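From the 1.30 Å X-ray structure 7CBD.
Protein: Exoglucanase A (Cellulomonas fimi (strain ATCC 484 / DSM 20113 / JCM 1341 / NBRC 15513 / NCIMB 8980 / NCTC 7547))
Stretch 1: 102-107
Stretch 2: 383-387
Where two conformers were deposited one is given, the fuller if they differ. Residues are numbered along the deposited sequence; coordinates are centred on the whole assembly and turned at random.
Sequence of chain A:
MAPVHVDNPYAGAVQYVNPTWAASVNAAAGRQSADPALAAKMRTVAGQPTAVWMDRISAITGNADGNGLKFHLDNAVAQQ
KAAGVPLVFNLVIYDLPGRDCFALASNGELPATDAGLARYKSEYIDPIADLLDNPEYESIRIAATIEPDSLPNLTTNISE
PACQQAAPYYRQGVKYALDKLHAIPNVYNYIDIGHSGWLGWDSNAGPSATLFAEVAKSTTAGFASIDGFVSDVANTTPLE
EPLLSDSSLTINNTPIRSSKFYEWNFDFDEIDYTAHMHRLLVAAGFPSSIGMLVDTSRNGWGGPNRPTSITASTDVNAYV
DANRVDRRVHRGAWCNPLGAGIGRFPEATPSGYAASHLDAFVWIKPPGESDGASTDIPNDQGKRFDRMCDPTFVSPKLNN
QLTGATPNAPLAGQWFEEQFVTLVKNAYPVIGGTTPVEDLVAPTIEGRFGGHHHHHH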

# COMPACT_ATOMS: atom_id res chain seq x y z
N PHE A 102 11.53 11.89 2.70
CA PHE A 102 12.78 11.01 2.86
C PHE A 102 13.46 10.48 1.51
O PHE A 102 14.52 9.97 1.63
CB PHE A 102 12.36 9.80 3.72
CG PHE A 102 13.50 9.03 4.33
CD1 PHE A 102 14.60 9.68 4.87
CD2 PHE A 102 13.44 7.65 4.41
CE1 PHE A 102 15.63 8.95 5.45
CE2 PHE A 102 14.46 6.92 4.99
CZ PHE A 102 15.55 7.58 5.51
N ALA A 103 12.82 10.60 0.36
CA ALA A 103 13.41 10.20 -0.88
C ALA A 103 14.49 11.20 -1.21
O ALA A 103 14.36 12.35 -1.03
CB ALA A 103 12.33 10.16 -1.92
N LEU A 104 15.64 10.73 -1.68
CA LEU A 104 16.68 11.73 -2.05
C LEU A 104 16.45 11.99 -3.55
O LEU A 104 17.15 11.49 -4.40
CB LEU A 104 18.08 11.29 -1.59
N ALA A 105 15.46 12.83 -3.79
CA ALA A 105 14.85 13.22 -5.03
C ALA A 105 13.63 14.05 -4.65
O ALA A 105 13.13 13.95 -3.51
CB ALA A 105 14.31 12.03 -5.76
N SER A 106 13.17 14.85 -5.60
CA SER A 106 11.95 15.63 -5.46
C SER A 106 10.84 14.83 -6.14
O SER A 106 10.57 15.00 -7.33
CB SER A 106 12.12 17.02 -6.08
OG SER A 106 13.25 17.68 -5.52
N ASN A 107 10.19 13.96 -5.37
CA ASN A 107 9.23 13.03 -5.94
C ASN A 107 7.84 13.63 -6.09
O ASN A 107 7.10 13.23 -7.00
CB ASN A 107 9.17 11.75 -5.10
CG ASN A 107 8.44 10.63 -5.80
OD1 ASN A 107 7.46 10.09 -5.28
ND2 ASN A 107 8.90 10.28 -7.00
N LYS A 383 9.39 13.23 -14.03
CA LYS A 383 9.71 12.49 -12.83
C LYS A 383 11.22 12.40 -12.64
O LYS A 383 11.99 12.43 -13.60
CB LYS A 383 9.13 11.08 -12.90
CG LYS A 383 7.86 10.89 -12.10
CD LYS A 383 7.19 9.58 -12.46
CE LYS A 383 5.93 9.34 -11.65
NZ LYS A 383 5.05 8.37 -12.33
N ARG A 384 11.63 12.29 -11.38
CA ARG A 384 13.04 12.32 -11.00
C ARG A 384 13.49 10.96 -10.50
O ARG A 384 12.68 10.13 -10.07
CB ARG A 384 13.27 13.38 -9.92
CG ARG A 384 12.67 14.71 -10.28
CD ARG A 384 13.31 15.25 -11.54
NE ARG A 384 14.74 15.49 -11.34
CZ ARG A 384 15.23 16.56 -10.72
NH1 ARG A 384 14.42 17.49 -10.25
NH2 ARG A 384 16.54 16.69 -10.58
N PHE A 385 14.80 10.75 -10.55
CA PHE A 385 15.42 9.46 -10.28
C PHE A 385 15.72 9.32 -8.79
O PHE A 385 16.36 10.19 -8.20
CB PHE A 385 16.72 9.36 -11.07
CG PHE A 385 17.48 8.07 -10.87
CD1 PHE A 385 16.82 6.86 -10.85
CD2 PHE A 385 18.86 8.08 -10.74
CE1 PHE A 385 17.53 5.68 -10.68
CE2 PHE A 385 19.57 6.91 -10.57
CZ PHE A 385 18.90 5.70 -10.55
N ASP A 386 15.27 8.22 -8.20
CA ASP A 386 15.53 7.91 -6.80
C ASP A 386 16.43 6.68 -6.75
O ASP A 386 16.04 5.61 -7.24
CB ASP A 386 14.22 7.63 -6.06
CG ASP A 386 14.38 7.58 -4.54
OD1 ASP A 386 15.41 7.08 -4.03
OD2 ASP A 386 13.46 8.05 -3.85
N ARG A 387 17.61 6.82 -6.16
CA ARG A 387 18.57 5.72 -6.14
C ARG A 387 18.10 4.54 -5.30
O ARG A 387 18.69 3.46 -5.41
CB ARG A 387 19.95 6.21 -5.71
CG ARG A 387 20.58 7.15 -6.72
CD ARG A 387 22.09 7.15 -6.63
NE ARG A 387 22.66 5.92 -7.16
CZ ARG A 387 23.93 5.53 -7.01
NH1 ARG A 387 24.34 4.39 -7.53
NH2 ARG A 387 24.77 6.29 -6.32
O HOH W 1 18.43 9.43 -5.07
O HOH W 2 16.24 8.07 -1.50
O HOH W 3 9.76 12.64 -9.43

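What holds two loops together when no direct hydrogen bond joins them among the modelled atoms? Neither stretch forms a strand, and their nearest CA atoms are those of Ala105 and Asp386, 5.6 Å apart. Waters bridge the two loops: water 1 donates to Leu104 O at 2.5 Å and accepts from Arg387 N at 2.9 Å, linking a carbonyl to an amide too far apart to bond directly.

How does Arg384, which covers the most surface, make its contact? Its CA-to-CB bond points toward the other loop, and Arg384 CG lies 3.6 Å from Ser106 O, so the aliphatic base of the chain does the packing while the guanidinium remains farther off. Water 3 donates to Ser106 O at 3.3 Å and accepts from Arg384 N at 2.7 Å.

What does the buried Asp386 contribute? Its carboxylate reaches Ala103, with Asp386 OD2 3.1 Å from Ala103 CB, a tight contact without a hydrogen bond. Asp386 OD1 receives a hydrogen bond of 2.8 Å from water 2, which accepts one of 2.7 Å from Leu104 N.

Where does Ala105 fit? Its methyl points toward the opposing loop, Ala105 CB lying 3.7 Å from Phe385 O and 4.4 Å from Asp386 CB. The methyl thus packs against both a carbonyl oxygen and the methylene of Asp386.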